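PDB 6CPB: carbon monoxide oxidation system transcription regulator CooA-1 from Carboxydothermus hydrogenoformans, which senses carbon monoxide through a heme and probably regulates transcription by binding DNA, this chain being its N-terminal heme domain without the DNA-binding part. Local coordinates for residues E23-Y29 / T89-T94; R42-V48 / G72-H78; E16-L21 / F106-S110. One frame throughout, in Å; residues are numbered along the deposited sequence.

Interaction 1: residues E23-Y29 / T89-T94; sequences EFREQRY and TTILYT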
loop_
_atom_site.group_PDB
_atom_site.type_symbol
_atom_site.label_atom_id
_atom_site.label_comp_id
_atom_site.label_asym_id
_atom_site.label_seq_id
_atom_site.Cartn_x
_atom_site.Cartn_y
_atom_site.Cartn_z
ATOM N N GLU A 23 20.474 -10.699 7.311
ATOM C CA GLU A 23 19.485 -11.734 7.044
ATOM C C GLU A 23 19.031 -11.722 5.599
ATOM O O GLU A 23 18.515 -12.733 5.118
ATOM C CB GLU A 23 18.271 -11.533 7.940
ATOM C CG GLU A 23 18.594 -11.652 9.414
ATOM C CD GLU A 23 17.377 -11.466 10.287
ATOM O OE1 GLU A 23 16.255 -11.751 9.824
ATOM O OE2 GLU A 23 17.548 -11.038 11.447
ATOM N N PHE A 24 19.198 -10.601 4.909
ATOM C CA PHE A 24 18.789 -10.456 3.519
ATOM C C PHE A 24 19.882 -10.989 2.599
ATOM O O PHE A 24 21.073 -10.938 2.915
ATOM C CB PHE A 24 18.580 -8.973 3.174
ATOM C CG PHE A 24 17.402 -8.307 3.853
ATOM C CD1 PHE A 24 17.412 -8.027 5.214
ATOM C CD2 PHE A 24 16.308 -7.905 3.102
ATOM C CE1 PHE A 24 16.338 -7.380 5.804
ATOM C CE2 PHE A 24 15.241 -7.249 3.691
ATOM C CZ PHE A 24 15.255 -6.991 5.042
ATOM N N ARG A 25 19.466 -11.512 1.458
ATOM C CA ARG A 25 20.376 -11.809 0.364
ATOM C C ARG A 25 20.500 -10.594 -0.550
ATOM O O ARG A 25 19.645 -9.718 -0.573
ATOM C CB ARG A 25 19.889 -13.014 -0.438
ATOM C CG ARG A 25 20.056 -14.350 0.291
ATOM C CD ARG A 25 19.668 -15.519 -0.624
ATOM N NE ARG A 25 19.924 -16.829 -0.026
ATOM C CZ ARG A 25 19.081 -17.474 0.777
ATOM N NH1 ARG A 25 17.911 -16.940 1.100
ATOM N NH2 ARG A 25 19.408 -18.662 1.263
ATOM N N GLU A 26 21.582 -10.547 -1.307
ATOM C CA GLU A 26 21.864 -9.438 -2.205
ATOM C C GLU A 26 21.867 -9.930 -3.643
ATOM O O GLU A 26 22.235 -11.072 -3.914
ATOM C CB GLU A 26 23.229 -8.866 -1.856
ATOM C CG GLU A 26 23.581 -7.520 -2.402
ATOM C CD GLU A 26 24.697 -6.880 -1.574
ATOM O OE1 GLU A 26 25.339 -7.604 -0.786
ATOM O OE2 GLU A 26 24.928 -5.668 -1.695
ATOM N N GLN A 27 21.462 -9.059 -4.567
ATOM C CA GLN A 27 21.522 -9.390 -5.988
ATOM C C GLN A 27 21.730 -8.105 -6.769
ATOM O O GLN A 27 21.199 -7.054 -6.402
ATOM C CB GLN A 27 20.245 -10.116 -6.418
ATOM C CG GLN A 27 20.340 -10.747 -7.799
ATOM C CD GLN A 27 19.308 -11.839 -8.009
ATOM O OE1 GLN A 27 18.733 -12.374 -7.059
ATOM N NE2 GLN A 27 19.085 -12.200 -9.256
ATOM N N ARG A 28 22.505 -8.212 -7.847
ATOM C CA ARG A 28 22.830 -7.095 -8.716
ATOM C C ARG A 28 22.155 -7.254 -10.073
ATOM O O ARG A 28 21.989 -8.371 -10.578
ATOM C CB ARG A 28 24.340 -7.028 -8.934
ATOM C CG ARG A 28 25.119 -6.639 -7.707
ATOM C CD ARG A 28 26.605 -6.923 -7.842
ATOM N NE ARG A 28 27.264 -6.169 -8.907
ATOM C CZ ARG A 28 27.762 -4.942 -8.785
ATOM N NH1 ARG A 28 27.648 -4.278 -7.645
ATOM N NH2 ARG A 28 28.365 -4.370 -9.820
ATOM N N TYR A 29 21.805 -6.111 -10.661
ATOM C CA TYR A 29 21.108 -6.046 -11.939
ATOM C C TYR A 29 21.699 -4.932 -12.777
ATOM O O TYR A 29 22.001 -3.852 -12.273
ATOM C CB TYR A 29 19.610 -5.757 -11.738
ATOM C CG TYR A 29 18.955 -6.771 -10.846
ATOM C CD1 TYR A 29 18.938 -6.588 -9.470
ATOM C CD2 TYR A 29 18.413 -7.933 -11.367
ATOM C CE1 TYR A 29 18.374 -7.521 -8.643
ATOM C CE2 TYR A 29 17.849 -8.890 -10.544
ATOM C CZ TYR A 29 17.827 -8.665 -9.186
ATOM O OH TYR A 29 17.274 -9.575 -8.319
ATOM N N THR A 89 21.699 -1.643 -10.460
ATOM C CA THR A 89 20.953 -1.675 -9.207
ATOM C C THR A 89 21.404 -2.854 -8.354
ATOM O O THR A 89 21.667 -3.940 -8.877
ATOM C CB THR A 89 19.455 -1.786 -9.533
ATOM O OG1 THR A 89 19.007 -0.575 -10.132
ATOM C CG2 THR A 89 18.601 -2.051 -8.308
ATOM N N THR A 90 21.477 -2.634 -7.044
ATOM C CA THR A 90 21.640 -3.707 -6.072
ATOM C C THR A 90 20.435 -3.710 -5.157
ATOM O O THR A 90 20.012 -2.656 -4.683
ATOM C CB THR A 90 22.914 -3.507 -5.243
ATOM O OG1 THR A 90 24.048 -3.565 -6.114
ATOM C CG2 THR A 90 23.070 -4.582 -4.177
ATOM N N ILE A 91 19.906 -4.902 -4.900
ATOM C CA ILE A 91 18.813 -5.078 -3.952
ATOM C C ILE A 91 19.241 -6.000 -2.821
ATOM O O ILE A 91 20.152 -6.820 -2.955
ATOM C CB ILE A 91 17.521 -5.615 -4.582
ATOM C CG1 ILE A 91 17.649 -7.106 -4.912
ATOM C CG2 ILE A 91 17.117 -4.768 -5.782
ATOM C CD1 ILE A 91 16.396 -7.717 -5.526
ATOM N N LEU A 92 18.539 -5.851 -1.699
ATOM C CA LEU A 92 18.533 -6.808 -0.599
ATOM C C LEU A 92 17.141 -7.417 -0.552
ATOM O O LEU A 92 16.153 -6.687 -0.635
ATOM C CB LEU A 92 18.829 -6.101 0.730
ATOM C CG LEU A 92 20.232 -5.513 0.861
ATOM C CD1 LEU A 92 20.375 -4.834 2.213
ATOM C CD2 LEU A 92 21.311 -6.582 0.683
ATOM N N TYR A 93 17.044 -8.742 -0.403
ATOM C CA TYR A 93 15.729 -9.377 -0.363
ATOM C C TYR A 93 15.657 -10.474 0.691
ATOM O O TYR A 93 16.662 -11.088 1.051
ATOM C CB TYR A 93 15.308 -9.939 -1.734
ATOM C CG TYR A 93 16.179 -11.051 -2.268
ATOM C CD1 TYR A 93 17.301 -10.765 -3.013
ATOM C CD2 TYR A 93 15.866 -12.384 -2.048
ATOM C CE1 TYR A 93 18.094 -11.761 -3.524
ATOM C CE2 TYR A 93 16.651 -13.396 -2.568
ATOM C CZ TYR A 93 17.771 -13.070 -3.292
ATOM O OH TYR A 93 18.575 -14.051 -3.816
ATOM N N THR A 94 14.438 -10.719 1.160
ATOM C CA THR A 94 14.176 -11.808 2.096
ATOM C C THR A 94 12.744 -12.285 1.893
ATOM O O THR A 94 11.932 -11.603 1.288
ATOM C CB THR A 94 14.453 -11.365 3.542
ATOM O OG1 THR A 94 14.526 -12.510 4.395
ATOM C CG2 THR A 94 13.380 -10.439 4.086
HETATM O O HOH W 1 16.742 -13.955 3.655
HETATM O O HOH W 2 16.744 -14.164 0.904
HETATM O O HOH W 3 26.467 -4.597 -5.203
#
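Strands 25-29 and 89-94 run antiparallel, and their backbones satisfy each other in three reciprocal pairs. Arg25 N donates to Tyr93 O (2.9 Å) and Tyr93 N to Arg25 O (2.8 Å); Gln27 N reaches Ile91 O (3.1 Å) and Ile91 N returns to Gln27 O (2.9 Å); Tyr29 N meets Thr89 O (2.8 Å) and Thr89 N meets Tyr29 O (2.9 Å). Glu26-Leu92 and Arg28-Thr90 are the non-hydrogen-bonded pairs; the backbones of Thr90, Leu92 and Thr94 bond strand 44-50 instead, at Lys49 and Ser50, Leu47 and Val45 respectively.

One water joins Glu23 O (2.6 Å) to Thr94 OG1 (2.7 Å), a hydroxyl that also bonds Asn98; a second links Arg25 NH1 (3.0 Å) to Tyr93 O (3.1 Å), giving that carbonyl another donor; a third ties Arg28 NH1 (2.7 Å) to Thr90 OG1 (2.8 Å). Glu26 forms a salt bridge with Lys49, and Thr89 OG1 bonds Glu87 O and Arg52 N. Long polar side chains suit strand 25-29 because their ends can reach solvent while their carbons pack: Arg25 CB lies over the Tyr93 ring, 3.9 Å from its centroid. Buried Phe24 receives Thr94 CG2 over one ring face.

Strand 25-29 is an outermost strand of its sheet within the chain. Strand 89-95 lies between it and strand 44-50, while Ile91 and Tyr93 touch strand 34-36 and Phe24 packs on Ile102 of helix 96-105.

Interaction 2: residues R42-V48 / G72-H78; sequences RNLVFLV and GDIFCTH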
loop_
_atom_site.group_PDB
_atom_site.type_symbol
_atom_site.label_atom_id
_atom_site.label_comp_id
_atom_site.label_asym_id
_atom_site.label_seq_id
_atom_site.Cartn_x
_atom_site.Cartn_y
_atom_site.Cartn_z
ATOM N N ARG A 42 8.238 -17.122 -5.592
ATOM C CA ARG A 42 8.642 -16.813 -4.232
ATOM C C ARG A 42 8.037 -15.486 -3.799
ATOM O O ARG A 42 8.076 -14.497 -4.544
ATOM C CB ARG A 42 10.165 -16.782 -4.135
ATOM C CG ARG A 42 10.800 -18.164 -4.266
ATOM C CD ARG A 42 11.627 -18.516 -3.052
ATOM N NE ARG A 42 10.831 -18.455 -1.829
ATOM C CZ ARG A 42 11.318 -18.631 -0.607
ATOM N NH1 ARG A 42 10.508 -18.552 0.440
ATOM N NH2 ARG A 42 12.607 -18.881 -0.426
ATOM N N ASN A 43 7.485 -15.476 -2.594
ATOM C CA ASN A 43 6.892 -14.287 -1.990
ATOM C C ASN A 43 7.986 -13.606 -1.175
ATOM O O ASN A 43 8.385 -14.091 -0.110
ATOM C CB ASN A 43 5.699 -14.674 -1.124
ATOM C CG ASN A 43 4.882 -13.480 -0.727
ATOM O OD1 ASN A 43 5.372 -12.354 -0.768
ATOM N ND2 ASN A 43 3.624 -13.706 -0.360
ATOM N N LEU A 44 8.505 -12.509 -1.708
ATOM C CA LEU A 44 9.702 -11.875 -1.196
ATOM C C LEU A 44 9.470 -10.382 -1.027
ATOM O O LEU A 44 8.651 -9.775 -1.726
ATOM C CB LEU A 44 10.862 -12.032 -2.202
ATOM C CG LEU A 44 11.210 -13.392 -2.778
ATOM C CD1 LEU A 44 12.145 -13.155 -3.960
ATOM C CD2 LEU A 44 11.857 -14.266 -1.718
ATOM N N VAL A 45 10.236 -9.795 -0.117
ATOM C CA VAL A 45 10.328 -8.355 0.063
ATOM C C VAL A 45 11.729 -7.943 -0.340
ATOM O O VAL A 45 12.699 -8.606 0.035
ATOM C CB VAL A 45 10.039 -7.990 1.528
ATOM C CG1 VAL A 45 10.330 -6.536 1.800
ATOM C CG2 VAL A 45 8.597 -8.340 1.862
ATOM N N PHE A 46 11.841 -6.876 -1.121
ATOM C CA PHE A 46 13.145 -6.399 -1.552
ATOM C C PHE A 46 13.278 -4.903 -1.345
ATOM O O PHE A 46 12.321 -4.147 -1.511
ATOM C CB PHE A 46 13.461 -6.774 -3.005
ATOM C CG PHE A 46 12.661 -6.014 -4.021
ATOM C CD1 PHE A 46 11.421 -6.469 -4.423
ATOM C CD2 PHE A 46 13.151 -4.829 -4.564
ATOM C CE1 PHE A 46 10.677 -5.747 -5.366
ATOM C CE2 PHE A 46 12.423 -4.113 -5.487
ATOM C CZ PHE A 46 11.190 -4.568 -5.893
ATOM N N LEU A 47 14.497 -4.506 -0.995
ATOM C CA LEU A 47 14.891 -3.137 -0.719
ATOM C C LEU A 47 15.913 -2.721 -1.776
ATOM O O LEU A 47 16.870 -3.454 -2.024
ATOM C CB LEU A 47 15.528 -3.119 0.687
ATOM C CG LEU A 47 16.142 -1.845 1.234
ATOM C CD1 LEU A 47 15.204 -0.644 1.082
ATOM C CD2 LEU A 47 16.493 -2.080 2.698
ATOM N N VAL A 48 15.713 -1.555 -2.390
ATOM C CA VAL A 48 16.696 -1.015 -3.326
ATOM C C VAL A 48 17.845 -0.419 -2.519
ATOM O O VAL A 48 17.693 0.614 -1.864
ATOM C CB VAL A 48 16.082 0.026 -4.267
ATOM C CG1 VAL A 48 17.125 0.496 -5.270
ATOM C CG2 VAL A 48 14.879 -0.544 -4.994
ATOM N N GLY A 72 16.672 3.123 -1.265
ATOM C CA GLY A 72 16.024 3.304 0.015
ATOM C C GLY A 72 14.542 3.030 0.013
ATOM O O GLY A 72 13.908 3.187 1.058
ATOM N N ASP A 73 13.975 2.616 -1.116
ATOM C CA ASP A 73 12.582 2.195 -1.191
ATOM C C ASP A 73 12.471 0.674 -1.197
ATOM O O ASP A 73 13.354 -0.039 -1.686
ATOM C CB ASP A 73 11.894 2.723 -2.457
ATOM C CG ASP A 73 11.553 4.199 -2.394
ATOM O OD1 ASP A 73 11.257 4.723 -1.306
ATOM O OD2 ASP A 73 11.519 4.833 -3.483
ATOM N N ILE A 74 11.353 0.186 -0.663
ATOM C CA ILE A 74 11.095 -1.240 -0.485
ATOM C C ILE A 74 9.794 -1.626 -1.181
ATOM O O ILE A 74 8.858 -0.829 -1.274
ATOM C CB ILE A 74 11.061 -1.547 1.039
ATOM C CG1 ILE A 74 11.306 -3.027 1.345
ATOM C CG2 ILE A 74 9.782 -1.079 1.678
ATOM C CD1 ILE A 74 11.593 -3.285 2.812
ATOM N N PHE A 75 9.737 -2.860 -1.673
ATOM C CA PHE A 75 8.549 -3.384 -2.354
ATOM C C PHE A 75 8.574 -4.911 -2.219
ATOM O O PHE A 75 9.312 -5.454 -1.391
ATOM C CB PHE A 75 8.472 -2.809 -3.782
ATOM C CG PHE A 75 7.192 -3.141 -4.538
ATOM C CD1 PHE A 75 5.936 -3.009 -3.955
ATOM C CD2 PHE A 75 7.268 -3.594 -5.842
ATOM C CE1 PHE A 75 4.792 -3.347 -4.659
ATOM C CE2 PHE A 75 6.132 -3.910 -6.550
ATOM C CZ PHE A 75 4.891 -3.778 -5.961
ATOM N N CYS A 76 7.752 -5.614 -2.999
ATOM C CA CYS A 76 7.590 -7.038 -2.793
ATOM C C CYS A 76 7.044 -7.678 -4.058
ATOM O O CYS A 76 6.475 -7.009 -4.930
ATOM C CB CYS A 76 6.638 -7.293 -1.630
ATOM S SG CYS A 76 5.057 -6.418 -1.798
ATOM N N THR A 77 7.224 -8.991 -4.137
ATOM C CA THR A 77 6.601 -9.784 -5.182
ATOM C C THR A 77 5.180 -10.148 -4.746
ATOM O O THR A 77 4.665 -9.638 -3.747
ATOM C CB THR A 77 7.447 -11.005 -5.503
ATOM O OG1 THR A 77 7.465 -11.849 -4.348
ATOM C CG2 THR A 77 8.860 -10.623 -5.903
ATOM N N HIS A 78 4.514 -11.017 -5.504
ATOM C CA HIS A 78 3.128 -11.391 -5.225
ATOM C C HIS A 78 2.192 -10.187 -5.264
ATOM O O HIS A 78 1.166 -10.146 -4.582
ATOM C CB HIS A 78 2.995 -12.166 -3.914
ATOM C CG HIS A 78 3.368 -13.608 -4.034
ATOM N ND1 HIS A 78 2.586 -14.618 -3.521
ATOM C CD2 HIS A 78 4.435 -14.210 -4.609
ATOM C CE1 HIS A 78 3.156 -15.781 -3.773
ATOM N NE2 HIS A 78 4.275 -15.562 -4.438
HETATM O O HOH W 4 4.307 -9.899 -0.981
#
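A buried antiparallel strand pairing near the domain centre joins strands 44-50 and 74-76 at one edge, within this chain, of one of its two four-stranded sheets. Phe46 N to Phe75 O and Phe75 N to Phe46 O, both 2.9 Å, form the hydrogen-bonded pair. The regular ladder ends in a G1 β-bulge, with Gly72 and Asp73 opposite Val48: Val48 N bonds Asp73 O (2.9 Å) and Gly72 N bonds Val48 O (2.8 Å). Glycine suits the first bulge position because phi 96° would jam a CB against the preceding carbonyl.

Val45, Leu47, Ile74 and Cys76 share one face, Phe46 and Phe75 the other. Val45 CG1 meets Ile74 CD1 at 3.6 Å, and these apolar residues suit the buried interface with Met113 of helix 108-135.

Thr77 extends the pairing: its N bonds Leu44 O (2.9 Å), while OG1, rather than Thr77 O, accepts from Leu44 N (2.9 Å) and donates to Arg42 O (2.7 Å). Asn43 CB covers the His78 ring, 3.6 Å from its centroid. His78 is an axial ligand of heme iron in this protein; no heme is bound to this chain here, and His78 NE2 bonds Glu41 O. This ladder of the CAP-like β-roll leads into the heme-binding site.

Interaction 3: residues E16-L21 / F106-S110; sequences EYSGVL and FPAFS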
loop_
_atom_site.group_PDB
_atom_site.type_symbol
_atom_site.label_atom_id
_atom_site.label_comp_id
_atom_site.label_asym_id
_atom_site.label_seq_id
_atom_site.Cartn_x
_atom_site.Cartn_y
_atom_site.Cartn_z
ATOM N N GLU A 16 23.271 0.056 13.792
ATOM C CA GLU A 16 22.239 -0.623 14.574
ATOM C C GLU A 16 21.465 -1.649 13.760
ATOM O O GLU A 16 20.903 -2.590 14.338
ATOM C CB GLU A 16 21.291 0.411 15.176
ATOM C CG GLU A 16 20.095 -0.143 15.956
ATOM C CD GLU A 16 20.462 -0.930 17.217
ATOM O OE1 GLU A 16 21.608 -0.851 17.703
ATOM O OE2 GLU A 16 19.567 -1.642 17.720
ATOM N N TYR A 17 21.383 -1.466 12.438
ATOM C CA TYR A 17 20.671 -2.373 11.546
ATOM C C TYR A 17 21.593 -3.367 10.850
ATOM O O TYR A 17 21.116 -4.167 10.037
ATOM C CB TYR A 17 19.896 -1.563 10.500
ATOM C CG TYR A 17 18.721 -0.807 11.082
ATOM C CD1 TYR A 17 18.879 0.439 11.667
ATOM C CD2 TYR A 17 17.439 -1.328 11.005
ATOM C CE1 TYR A 17 17.795 1.129 12.189
ATOM C CE2 TYR A 17 16.362 -0.648 11.510
ATOM C CZ TYR A 17 16.538 0.580 12.096
ATOM O OH TYR A 17 15.432 1.243 12.591
ATOM N N SER A 18 22.901 -3.319 11.122
ATOM C CA SER A 18 23.839 -4.117 10.342
ATOM C C SER A 18 23.604 -5.611 10.519
ATOM O O SER A 18 23.835 -6.388 9.584
ATOM C CB SER A 18 25.283 -3.742 10.681
ATOM O OG SER A 18 25.561 -3.957 12.053
ATOM N N GLY A 19 23.130 -6.032 11.692
ATOM C CA GLY A 19 22.874 -7.446 11.907
ATOM C C GLY A 19 21.628 -7.923 11.186
ATOM O O GLY A 19 21.634 -8.965 10.528
ATOM N N VAL A 20 20.539 -7.162 11.292
ATOM C CA VAL A 20 19.311 -7.617 10.662
ATOM C C VAL A 20 19.437 -7.577 9.142
ATOM O O VAL A 20 18.870 -8.426 8.447
ATOM C CB VAL A 20 18.090 -6.853 11.209
ATOM C CG1 VAL A 20 18.125 -5.401 10.815
ATOM C CG2 VAL A 20 16.807 -7.513 10.756
ATOM N N LEU A 21 20.217 -6.638 8.601
ATOM C CA LEU A 21 20.399 -6.587 7.156
ATOM C C LEU A 21 21.171 -7.795 6.638
ATOM O O LEU A 21 21.004 -8.171 5.470
ATOM C CB LEU A 21 21.062 -5.276 6.749
ATOM C CG LEU A 21 20.164 -4.048 6.946
ATOM C CD1 LEU A 21 20.970 -2.760 6.876
ATOM C CD2 LEU A 21 19.018 -4.024 5.935
ATOM N N PHE A 106 11.826 -4.075 14.047
ATOM C CA PHE A 106 12.370 -2.942 13.296
ATOM C C PHE A 106 11.292 -2.413 12.358
ATOM O O PHE A 106 11.350 -2.618 11.140
ATOM C CB PHE A 106 13.598 -3.374 12.486
ATOM C CG PHE A 106 14.740 -3.861 13.321
ATOM C CD1 PHE A 106 15.556 -2.964 13.974
ATOM C CD2 PHE A 106 15.007 -5.218 13.428
ATOM C CE1 PHE A 106 16.623 -3.417 14.743
ATOM C CE2 PHE A 106 16.067 -5.669 14.181
ATOM C CZ PHE A 106 16.866 -4.763 14.839
ATOM N N PRO A 107 10.299 -1.699 12.892
ATOM C CA PRO A 107 9.160 -1.282 12.060
ATOM C C PRO A 107 9.478 -0.219 11.016
ATOM O O PRO A 107 8.635 0.018 10.142
ATOM C CB PRO A 107 8.135 -0.774 13.085
ATOM C CG PRO A 107 8.872 -0.574 14.313
ATOM C CD PRO A 107 10.047 -1.466 14.317
ATOM N N ALA A 108 10.648 0.421 11.047
ATOM C CA ALA A 108 10.962 1.416 10.024
ATOM C C ALA A 108 10.775 0.868 8.610
ATOM O O ALA A 108 10.285 1.577 7.721
ATOM C CB ALA A 108 12.388 1.920 10.206
ATOM N N PHE A 109 11.149 -0.392 8.376
ATOM C CA PHE A 109 11.013 -0.966 7.044
ATOM C C PHE A 109 9.569 -0.905 6.572
ATOM O O PHE A 109 9.294 -0.704 5.379
ATOM C CB PHE A 109 11.480 -2.424 7.042
ATOM C CG PHE A 109 12.958 -2.615 7.322
ATOM C CD1 PHE A 109 13.898 -2.435 6.328
ATOM C CD2 PHE A 109 13.395 -3.034 8.561
ATOM C CE1 PHE A 109 15.245 -2.633 6.578
ATOM C CE2 PHE A 109 14.736 -3.220 8.821
ATOM C CZ PHE A 109 15.661 -3.029 7.827
ATOM N N SER A 110 8.628 -1.093 7.494
ATOM C CA SER A 110 7.228 -1.128 7.114
ATOM C C SER A 110 6.687 0.252 6.790
ATOM O O SER A 110 5.721 0.360 6.030
ATOM C CB SER A 110 6.406 -1.753 8.231
ATOM O OG SER A 110 6.281 -0.892 9.369
HETATM O O HOH W 5 12.945 0.221 13.056
#
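Phe106 opens the segment 106-110 by directing its ring at the short, weakly bonded helix about residues 18-21. Val20 CG1 lies over one face of that ring, 4.2 Å from its centroid, a CH-π contact well served by a compact β-branched side chain. The Tyr17 ring meets the same phenylalanine obliquely, CE2 of Tyr17 coming 3.5 Å from CD1 of Phe106, with the planes at 49°.

Pro107 makes no contact with 16-21; its carbonyl accepts from Ser110 N (2.9 Å) and Ser110 OG (2.6 Å) as the chain enters helix 108-135. Ala108 is small enough to let the phenol approach, its CB 3.9 Å from Tyr17 OH. A water bridges the two segments here, 2.7 Å from Tyr17 OH and 3.1 Å from Ala108 N, giving the Ala108 amide an acceptor.

Phe109, buried one residue later, inserts a flat hydrophobic ring among Tyr17, Val20 and Leu21: Tyr17 CD2 is 4.0 Å from Phe109 CE2, and Leu21 CD2 is 4.0 Å from Phe109 CZ, at the ring edge. Ser110 is out of reach of 16-21; its OG bonds Ser110 OG of the second subunit.

Tyr17, Phe106 and Phe109 thus form an aromatic cluster joining the N-terminal helical region to the start of the long helix that, as in CRP-family regulators, contributes to the dimer interface.

How the interactions relate
Interactions 1 and 2 belong to one antiparallel sheet: strands 89-95 and 44-50 are neighbours, and Leu92 O lies 2.8 Å from Leu47 N, a probable hydrogen bond. Interaction 2 is the more deeply buried, with apolar side chains on both faces, whereas interaction 1 exposes charged ends and uses waters along its margin. Interaction 3 is farther out, about 17 Å between its centre and that of the chain, and replaces backbone ladders with aromatic and aliphatic packing between the N-terminal region and the segment leading into helix 108-135. It encloses the other two along the sequence and touches both: Leu21 CD2 meets Leu92 CD1 at 4.0 Å, and Phe109 CE1 meets Leu47 CD2 at 4.1 Å.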